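Local atomic coordinates of malate oxidoreductase (Thermotoga maritima, PDB entry 1VL6), a protein that probably catalyses the oxidative decarboxylation of malate to pyruvate with NAD as cofactor, as expected of an NAD-dependent malic enzyme. Residues A[144-149]-A[236-241]; A[150-155]-A[167-172]; A[256-261]-A[281-286]; A[265-270]-A[297-302]. One frame throughout, in Å; residues are numbered along the deposited sequence.

Contact 1: residues A[144-149]-A[236-241]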
# COMPACT_ATOMS: atom_id res chain seq x y z
N GLY A 144 -10.52 31.04 7.59
CA GLY A 144 -10.15 32.38 8.06
C GLY A 144 -10.70 32.81 9.40
O GLY A 144 -11.74 32.30 9.87
N ALA A 145 -10.00 33.78 10.00
CA ALA A 145 -10.47 34.46 11.21
C ALA A 145 -11.26 35.68 10.78
O ALA A 145 -11.08 36.19 9.68
CB ALA A 145 -9.30 34.85 12.10
N PRO A 146 -12.21 36.14 11.59
CA PRO A 146 -12.59 35.56 12.85
C PRO A 146 -13.66 34.41 12.77
O PRO A 146 -14.01 33.84 13.81
CB PRO A 146 -13.19 36.77 13.57
CG PRO A 146 -13.90 37.44 12.51
CD PRO A 146 -13.07 37.28 11.27
N LYS A 147 -14.16 34.05 11.60
CA LYS A 147 -15.18 33.02 11.62
C LYS A 147 -14.68 31.70 12.21
O LYS A 147 -15.47 30.94 12.78
CB LYS A 147 -15.84 32.82 10.24
CG LYS A 147 -15.13 31.90 9.30
CD LYS A 147 -15.63 32.06 7.86
CE LYS A 147 -14.90 31.11 6.87
NZ LYS A 147 -15.37 31.36 5.43
N CYS A 148 -13.39 31.42 12.12
CA CYS A 148 -12.89 30.15 12.62
C CYS A 148 -12.98 30.07 14.16
O CYS A 148 -12.89 29.01 14.75
CB CYS A 148 -11.44 29.95 12.16
SG CYS A 148 -10.40 31.24 12.83
N PHE A 149 -13.11 31.18 14.83
CA PHE A 149 -13.20 31.08 16.27
C PHE A 149 -14.50 30.39 16.66
O PHE A 149 -14.51 29.39 17.40
CB PHE A 149 -13.12 32.48 16.89
CG PHE A 149 -11.79 33.18 16.68
CD1 PHE A 149 -10.62 32.58 17.06
CD2 PHE A 149 -11.73 34.44 16.11
CE1 PHE A 149 -9.40 33.23 16.87
CE2 PHE A 149 -10.51 35.10 15.94
CZ PHE A 149 -9.35 34.50 16.32
N CYS A 236 -9.67 47.88 17.91
CA CYS A 236 -10.49 46.67 18.04
C CYS A 236 -11.42 46.38 16.85
O CYS A 236 -12.62 46.84 16.75
CB CYS A 236 -11.18 46.68 19.38
SG CYS A 236 -9.85 46.41 20.58
N LEU A 237 -10.79 45.55 15.99
CA LEU A 237 -11.27 45.22 14.65
C LEU A 237 -12.43 44.23 14.69
O LEU A 237 -13.21 44.22 13.75
CB LEU A 237 -10.12 44.73 13.73
CG LEU A 237 -8.79 45.52 13.55
CD1 LEU A 237 -8.41 45.62 12.07
CD2 LEU A 237 -8.78 46.94 14.12
N ASN A 238 -12.52 43.41 15.74
CA ASN A 238 -13.74 42.65 16.02
C ASN A 238 -13.92 42.49 17.51
O ASN A 238 -13.10 42.91 18.29
CB ASN A 238 -13.78 41.26 15.33
CG ASN A 238 -12.40 40.56 15.30
OD1 ASN A 238 -11.92 40.13 16.46
ND2 ASN A 238 -11.83 40.37 14.23
N GLU A 239 -15.03 41.88 17.88
CA GLU A 239 -15.24 41.39 19.24
C GLU A 239 -14.05 40.61 19.82
O GLU A 239 -13.81 40.66 21.02
CB GLU A 239 -16.55 40.56 19.33
CG GLU A 239 -17.01 39.88 18.04
CD GLU A 239 -17.89 38.66 18.26
OE1 GLU A 239 -17.83 38.03 19.33
OE2 GLU A 239 -18.62 38.30 17.33
N TYR A 240 -13.30 39.87 19.00
CA TYR A 240 -12.24 39.01 19.55
C TYR A 240 -11.01 39.83 19.96
O TYR A 240 -10.29 39.47 20.90
CB TYR A 240 -11.90 37.85 18.59
CG TYR A 240 -13.08 36.90 18.32
CD1 TYR A 240 -13.37 35.88 19.20
CD2 TYR A 240 -13.94 37.06 17.20
CE1 TYR A 240 -14.45 35.03 18.99
CE2 TYR A 240 -15.03 36.21 17.00
CZ TYR A 240 -15.27 35.20 17.91
OH TYR A 240 -16.31 34.30 17.80
N HIS A 241 -10.77 40.93 19.27
CA HIS A 241 -9.71 41.85 19.63
C HIS A 241 -10.10 42.57 20.92
O HIS A 241 -9.29 42.80 21.80
CB HIS A 241 -9.50 42.85 18.49
CG HIS A 241 -8.81 42.28 17.29
ND1 HIS A 241 -8.41 43.05 16.23
CD2 HIS A 241 -8.39 41.01 17.02
CE1 HIS A 241 -7.78 42.29 15.35
NE2 HIS A 241 -7.74 41.05 15.81
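The F149 side chain lies across one face of the Y240 ring. Its CB stands 3.9 Å from the centroid of the Y240 ring, close enough to the ring normal for a CH-pi contact, while CD2 of F149 sits over the middle of the same face. The two ring planes meet obliquely, at 38°, with centroids 4.5 Å apart. P146 adds an apolar touch and approaches the ring obliquely, P146 CB 3.7 Å from Y240 CD2; the same CB lies 3.9 Å from N238 ND2. A cis peptide bond precedes P146.

Y240 is set in place by the start of its own helix. N238 is the N-cap: its OD1 accepts from H241 N at 3.1 Å and more weakly from Y240 N. With CG of N238 placed between its backbone N and carbonyl carbon (chi1 38°), the amide oxygen bends back over these two NH groups, and OD1 also lies in the Y240 ring plane at its edge.

Farther out, the F149 ring meets Y205 of helix 202-214. The contact joins the N-terminal turn of helix 147-158 to helix 239-246, whose H241 rests on L228 and bonds through NE2 to I200 O, just ahead of helix 202-214.

Contact 2: residues A[150-155]-A[167-172]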
# COMPACT_ATOMS: atom_id res chain seq x y z
N ARG A 150 -15.60 30.91 16.13
CA ARG A 150 -16.94 30.39 16.40
C ARG A 150 -17.03 28.96 15.87
O ARG A 150 -17.60 28.09 16.54
CB ARG A 150 -18.03 31.26 15.74
CG ARG A 150 -18.97 32.06 16.67
CD ARG A 150 -19.89 33.14 15.93
NE ARG A 150 -19.29 34.50 15.84
CZ ARG A 150 -18.49 35.00 14.83
NH1 ARG A 150 -18.13 34.29 13.76
NH2 ARG A 150 -18.03 36.25 14.90
N ILE A 151 -16.43 28.71 14.69
CA ILE A 151 -16.55 27.39 14.09
C ILE A 151 -15.88 26.33 14.98
O ILE A 151 -16.47 25.29 15.29
CB ILE A 151 -15.99 27.37 12.67
CG1 ILE A 151 -16.87 28.23 11.76
CG2 ILE A 151 -15.94 25.94 12.12
CD1 ILE A 151 -16.35 28.38 10.36
N LEU A 152 -14.66 26.59 15.41
CA LEU A 152 -13.99 25.66 16.31
C LEU A 152 -14.78 25.42 17.59
O LEU A 152 -14.96 24.31 18.00
CB LEU A 152 -12.59 26.14 16.66
CG LEU A 152 -11.82 25.21 17.61
CD1 LEU A 152 -11.68 23.87 16.91
CD2 LEU A 152 -10.46 25.82 17.95
N GLN A 153 -15.22 26.49 18.23
CA GLN A 153 -15.84 26.39 19.51
C GLN A 153 -17.13 25.59 19.40
O GLN A 153 -17.37 24.69 20.21
CB GLN A 153 -16.12 27.77 20.06
CG GLN A 153 -16.69 27.78 21.48
CD GLN A 153 -17.89 28.73 21.60
OE1 GLN A 153 -19.01 28.43 21.11
NE2 GLN A 153 -17.66 29.88 22.25
N ARG A 154 -17.93 25.90 18.39
CA ARG A 154 -19.22 25.24 18.26
C ARG A 154 -19.05 23.76 17.99
O ARG A 154 -19.72 22.93 18.59
CB ARG A 154 -20.06 25.88 17.17
CG ARG A 154 -20.52 27.29 17.45
CD ARG A 154 -21.84 27.42 18.16
NE ARG A 154 -22.89 26.74 17.40
CZ ARG A 154 -23.55 27.28 16.37
NH1 ARG A 154 -23.32 28.53 15.97
NH2 ARG A 154 -24.44 26.56 15.73
N LEU A 155 -18.16 23.42 17.08
CA LEU A 155 -18.00 22.04 16.68
C LEU A 155 -17.42 21.24 17.82
O LEU A 155 -17.86 20.10 18.09
CB LEU A 155 -17.12 21.93 15.42
CG LEU A 155 -17.76 22.55 14.17
CD1 LEU A 155 -16.78 22.58 13.00
CD2 LEU A 155 -19.02 21.84 13.74
N ASP A 167 -4.07 26.05 12.86
CA ASP A 167 -3.59 27.42 12.88
C ASP A 167 -3.89 28.11 14.18
O ASP A 167 -3.21 29.05 14.55
CB ASP A 167 -4.24 28.21 11.73
CG ASP A 167 -3.86 27.63 10.37
OD1 ASP A 167 -2.66 27.90 10.07
OD2 ASP A 167 -4.61 26.85 9.64
N GLN A 168 -4.88 27.61 14.89
CA GLN A 168 -5.22 28.09 16.20
C GLN A 168 -4.47 27.30 17.24
O GLN A 168 -3.61 27.86 17.93
CB GLN A 168 -6.74 27.96 16.44
CG GLN A 168 -7.65 28.84 15.56
CD GLN A 168 -9.08 28.93 16.11
OE1 GLN A 168 -9.28 29.34 17.24
NE2 GLN A 168 -10.06 28.58 15.29
N GLN A 169 -4.80 26.02 17.38
CA GLN A 169 -4.36 25.21 18.55
C GLN A 169 -2.95 24.65 18.37
O GLN A 169 -2.16 24.60 19.31
CB GLN A 169 -5.38 24.08 18.90
CG GLN A 169 -6.79 24.64 19.19
CD GLN A 169 -7.90 23.62 19.08
OE1 GLN A 169 -8.08 23.03 18.02
NE2 GLN A 169 -8.62 23.37 20.18
N GLY A 170 -2.64 24.24 17.16
CA GLY A 170 -1.31 23.74 16.85
C GLY A 170 -0.26 24.82 16.95
O GLY A 170 0.76 24.66 17.62
N THR A 171 -0.51 25.94 16.31
CA THR A 171 0.45 27.02 16.38
C THR A 171 0.64 27.44 17.79
O THR A 171 1.76 27.72 18.19
CB THR A 171 -0.03 28.22 15.63
OG1 THR A 171 -0.30 27.87 14.28
CG2 THR A 171 1.09 29.28 15.54
N ALA A 172 -0.45 27.54 18.55
CA ALA A 172 -0.32 27.95 19.94
C ALA A 172 0.51 26.94 20.75
O ALA A 172 1.32 27.31 21.57
CB ALA A 172 -1.68 28.14 20.56
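L152 of helix 147-158 projects against Q168 and Q169 of helix 166-186, the two helices that flank strand 163-165 in a helix-strand-helix unit at the edge of the parallel four-stranded sheet.

The direct contact is one of van der Waals packing. The CD2 methyl of L152 lies 3.6 Å from Q169 CD, against the side-chain amide, and 3.8 Å from Q168 OE1, so that a single leucine branch touches both glutamine heads. The other branch, CD1, stands 3.9 Å from Q169 OE1. CG of L152 is anti to its own backbone N (chi1 180°), which sends both methyls out from the helix toward the glutamines. L152 and Q169 come from opposite directions, and both glutamine chains are extended beyond CG.

The polar ends of the glutamines find their hydrogen bonds elsewhere. Q168 NE2 donates to the C148 carbonyl one turn earlier in the first helix and is also bonded to H165 ND1, while Q168 OE1 is met by N206 ND2 of helix 202-214; Q169 OE1 accepts from H165 N. Bonded through both its nitrogen and its oxygen, the buried Q168 amide is held in its rotation; Q169 is held through its oxygen.

Away from the glutamines, R150 and R154 form salt bridges with E121 and E122 of helix 121-130. Back at the interface, L152 CB approaches Q168 NE2 to 3.8 Å, a packing contact with the amide nitrogen.

Contact 3: residues A[256-261]-A[281-286]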
# COMPACT_ATOMS: atom_id res chain seq x y z
N ASP A 256 2.07 52.22 18.56
CA ASP A 256 2.37 51.27 17.47
C ASP A 256 3.27 50.14 17.96
O ASP A 256 3.65 50.09 19.12
CB ASP A 256 2.99 52.00 16.24
CG ASP A 256 4.24 52.82 16.60
OD1 ASP A 256 4.85 52.49 17.64
OD2 ASP A 256 4.65 53.83 15.93
N LEU A 257 3.59 49.21 17.08
CA LEU A 257 4.49 48.10 17.42
C LEU A 257 5.80 48.56 18.03
O LEU A 257 6.34 47.97 18.95
CB LEU A 257 4.75 47.25 16.18
CG LEU A 257 5.65 46.01 16.32
CD1 LEU A 257 5.09 44.98 17.26
CD2 LEU A 257 5.87 45.36 14.96
N GLU A 258 6.32 49.65 17.49
CA GLU A 258 7.61 50.17 17.94
C GLU A 258 7.58 50.56 19.41
O GLU A 258 8.46 50.19 20.17
CB GLU A 258 8.04 51.34 17.07
CG GLU A 258 9.46 51.75 17.36
CD GLU A 258 9.87 53.00 16.65
OE1 GLU A 258 9.15 53.49 15.72
OE2 GLU A 258 10.93 53.49 17.03
N THR A 259 6.54 51.28 19.79
CA THR A 259 6.26 51.60 21.19
C THR A 259 6.13 50.34 22.08
O THR A 259 6.69 50.26 23.19
CB THR A 259 4.95 52.38 21.20
OG1 THR A 259 5.16 53.70 20.66
CG2 THR A 259 4.46 52.61 22.60
N ALA A 260 5.39 49.34 21.59
CA ALA A 260 5.20 48.08 22.32
C ALA A 260 6.50 47.39 22.63
O ALA A 260 6.62 46.76 23.68
CB ALA A 260 4.30 47.14 21.55
N LEU A 261 7.46 47.49 21.72
CA LEU A 261 8.67 46.74 21.86
C LEU A 261 9.65 47.35 22.83
O LEU A 261 10.60 46.69 23.21
CB LEU A 261 9.32 46.57 20.51
CG LEU A 261 8.54 45.69 19.54
CD1 LEU A 261 9.02 45.97 18.16
CD2 LEU A 261 8.74 44.20 19.83
N ILE A 281 15.25 46.44 17.85
CA ILE A 281 15.75 45.36 18.69
C ILE A 281 16.62 45.89 19.81
O ILE A 281 16.59 45.36 20.91
CB ILE A 281 16.50 44.31 17.86
CG1 ILE A 281 15.46 43.58 16.99
CG2 ILE A 281 17.26 43.33 18.80
CD1 ILE A 281 15.96 42.37 16.31
N LYS A 282 17.36 46.95 19.53
CA LYS A 282 18.23 47.54 20.50
C LYS A 282 17.46 48.27 21.59
O LYS A 282 18.04 48.59 22.60
CB LYS A 282 19.22 48.47 19.78
CG LYS A 282 20.02 47.72 18.71
CD LYS A 282 21.32 48.38 18.24
CE LYS A 282 21.87 47.62 16.97
NZ LYS A 282 22.64 48.56 16.07
N LYS A 283 16.17 48.56 21.39
CA LYS A 283 15.38 49.23 22.44
C LYS A 283 14.55 48.22 23.20
O LYS A 283 13.89 48.57 24.15
CB LYS A 283 14.46 50.27 21.87
CG LYS A 283 15.19 51.34 21.08
CD LYS A 283 14.26 52.50 20.67
CE LYS A 283 13.15 52.04 19.74
NZ LYS A 283 12.42 53.20 19.28
N MSE A 284 14.62 46.95 22.82
CA MSE A 284 14.02 45.87 23.60
C MSE A 284 14.93 45.63 24.79
O MSE A 284 15.98 46.22 24.87
CB MSE A 284 13.89 44.57 22.79
CG MSE A 284 12.95 44.69 21.60
SE MSE A 284 12.82 43.09 20.54
CE MSE A 284 12.12 41.75 21.92
N SER A 285 14.55 44.74 25.70
CA SER A 285 15.44 44.47 26.84
C SER A 285 16.67 43.69 26.43
O SER A 285 16.82 43.31 25.27
CB SER A 285 14.68 43.70 27.91
OG SER A 285 14.34 42.38 27.40
N ARG A 286 17.53 43.40 27.39
CA ARG A 286 18.70 42.56 27.14
C ARG A 286 18.26 41.12 26.81
O ARG A 286 17.22 40.65 27.25
CB ARG A 286 19.70 42.57 28.31
CG ARG A 286 20.52 43.94 28.44
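E258 and K283 meet at the outer rim of the NAD-binding Rossmann-like domain, where short helix 257-261 lies against a type I beta turn running from I281 to M284. On this solvent side the contact is a single salt bridge: K283 NZ donates to E258 OE2 at 2.7 Å, using the anti lone pair of the carboxylate. The E258 chain runs out extended, whereas the lysine bends at chi3 (-63°) and crosses it obliquely. Replacing E258 by an alanine would probably leave the K283 ammonium without its carboxylate mate and its chain freer to turn.

E258 sits in the first turn of the helix, close to its N-cap, D256, whose OD1 accepts from T259 N at 3.0 Å along a nearly straight bond (172°). The helix dipole would probably add to the stability of a negative charge there.

The inner side is buried, mixing an apolar contact with approaches to a main-chain oxygen. L261 CB lies 4.2 Å from CG of selenomethionine M284, and W280 covers L261 while I290 of strand 289-292 backs M284. The same CG comes within 3.5 Å of the L261 carbonyl oxygen, and M284 CA makes a CA-H...O contact with that oxygen, L261 O, also at 3.5 Å.

Contact 4: residues A[265-270]-A[297-302]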
# COMPACT_ATOMS: atom_id res chain seq x y z
N ASP A 265 10.76 41.73 26.26
CA ASP A 265 11.65 40.58 26.31
C ASP A 265 11.43 39.62 25.16
O ASP A 265 12.37 38.94 24.73
CB ASP A 265 11.42 39.84 27.61
CG ASP A 265 11.73 40.69 28.80
OD1 ASP A 265 12.93 40.76 29.13
OD2 ASP A 265 10.85 41.35 29.43
N PHE A 266 10.20 39.53 24.67
CA PHE A 266 9.89 38.66 23.54
C PHE A 266 9.03 39.40 22.55
O PHE A 266 8.20 40.26 22.94
CB PHE A 266 9.14 37.43 23.99
CG PHE A 266 9.94 36.52 24.90
CD1 PHE A 266 10.19 36.89 26.21
CD2 PHE A 266 10.37 35.29 24.46
CE1 PHE A 266 10.87 36.06 27.05
CE2 PHE A 266 11.06 34.46 25.30
CZ PHE A 266 11.33 34.84 26.59
N PHE A 267 9.25 39.10 21.28
CA PHE A 267 8.33 39.49 20.24
C PHE A 267 7.89 38.20 19.64
O PHE A 267 8.74 37.36 19.26
CB PHE A 267 9.00 40.36 19.17
CG PHE A 267 8.22 40.47 17.87
CD1 PHE A 267 7.24 41.45 17.71
CD2 PHE A 267 8.43 39.60 16.84
CE1 PHE A 267 6.53 41.54 16.55
CE2 PHE A 267 7.69 39.68 15.69
CZ PHE A 267 6.74 40.65 15.54
N ILE A 268 6.57 38.03 19.53
CA ILE A 268 6.01 36.94 18.77
C ILE A 268 5.11 37.47 17.68
O ILE A 268 4.04 38.04 17.94
CB ILE A 268 5.23 36.04 19.67
CG1 ILE A 268 6.10 35.70 20.90
CG2 ILE A 268 4.89 34.82 18.92
CD1 ILE A 268 5.59 34.54 21.71
N GLY A 269 5.56 37.27 16.46
CA GLY A 269 4.87 37.77 15.31
C GLY A 269 4.33 36.67 14.46
O GLY A 269 5.04 35.73 14.07
N VAL A 270 3.06 36.82 14.12
CA VAL A 270 2.34 35.82 13.36
C VAL A 270 1.51 36.70 12.43
O VAL A 270 0.30 36.71 12.50
CB VAL A 270 1.72 34.91 14.49
CG1 VAL A 270 0.39 35.36 15.02
CG2 VAL A 270 1.77 33.49 14.20
N VAL A 297 7.37 35.31 4.37
CA VAL A 297 8.48 36.17 4.75
C VAL A 297 8.38 36.54 6.23
O VAL A 297 7.34 37.04 6.65
CB VAL A 297 8.44 37.45 4.04
CG1 VAL A 297 9.71 38.24 4.36
CG2 VAL A 297 8.26 37.23 2.55
N PRO A 298 9.44 36.33 7.02
CA PRO A 298 9.37 36.71 8.45
C PRO A 298 9.27 38.20 8.69
O PRO A 298 9.67 38.98 7.81
CB PRO A 298 10.69 36.15 9.02
CG PRO A 298 11.08 35.07 8.03
CD PRO A 298 10.71 35.65 6.71
N GLU A 299 8.75 38.58 9.87
CA GLU A 299 8.61 39.98 10.28
C GLU A 299 9.95 40.74 10.22
O GLU A 299 9.97 41.96 9.96
CB GLU A 299 8.00 40.10 11.68
CG GLU A 299 6.49 39.91 11.69
CD GLU A 299 6.04 38.46 11.86
OE1 GLU A 299 6.87 37.55 11.69
OE2 GLU A 299 4.83 38.23 12.16
N ILE A 300 11.05 40.03 10.46
CA ILE A 300 12.38 40.58 10.19
C ILE A 300 13.27 39.48 9.73
O ILE A 300 13.09 38.37 10.18
CB ILE A 300 12.96 41.24 11.44
CG1 ILE A 300 14.35 41.80 11.15
CG2 ILE A 300 13.02 40.25 12.57
CD1 ILE A 300 14.89 42.70 12.29
N ASP A 301 14.20 39.78 8.83
CA ASP A 301 15.12 38.78 8.35
C ASP A 301 15.89 38.24 9.55
O ASP A 301 16.32 39.01 10.38
CB ASP A 301 16.08 39.35 7.32
CG ASP A 301 17.14 38.35 6.92
OD1 ASP A 301 16.83 37.36 6.20
OD2 ASP A 301 18.32 38.46 7.32
N PRO A 302 16.01 36.93 9.69
CA PRO A 302 16.66 36.35 10.87
C PRO A 302 18.10 36.74 11.05
O PRO A 302 18.51 37.04 12.17
CB PRO A 302 16.51 34.83 10.67
CG PRO A 302 15.43 34.64 9.65
CD PRO A 302 15.46 35.89 8.78
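Strand 266-269 lies within the Rossmann-like sheet, and the loop that follows strand 289-292 passes close to its C-terminal end, the side on which nucleotide-binding folds of this kind usually hold their cofactor. From this loop E299 reaches toward F267 and G269. The aliphatic part of the glutamate comes up to the edge of the F267 ring, near its plane, with E299 CG 3.9 Å from F267 CZ and E299 CB 4.0 Å from F267 CE2. F267 has CG anti to its backbone N (chi1 163°), which points the ring at the loop.

A bend at chi2 (89°) then turns the E299 carboxylate toward the end of the strand, at 79° to the F267 ring plane. At G269 a side chain would collide with the F267 ring. The acid's hydrogen bonds are made just beyond: OE2 to S271 OG and OE1 to A294 N, so both oxygens of this buried group are satisfied. With alanine in place of E299, S271 OG and A294 N would probably be left without these acceptors, and a gap is likely beside the F267 ring.

The contact thus ties the end of strand 266-269 to the loop leading into helix 302-307, with E299 also resting on A292 of strand 289-292.

In the fold
Contacts 2 and 4 are buried, while contacts 1 and 3 are only partly so. Contacts 1 and 2 share helix 147-158: the first carries its start to the NAD-binding domain through aromatic and proline packing, the second sets its next turn against helix 166-186. They also meet through a salt bridge from R150 to E239. Contacts 3 and 4 alternate along the chain within the NAD-binding domain, with centres 12 Å apart; S285 bonds to D265, and L257 and L261 pack on F267. Their acids differ with place: the glutamate at the surface pairs with a lysine, the buried one with a hydroxyl and a backbone NH. Contacts 2 and 3 lie farthest apart, with centres 30 Å from each other.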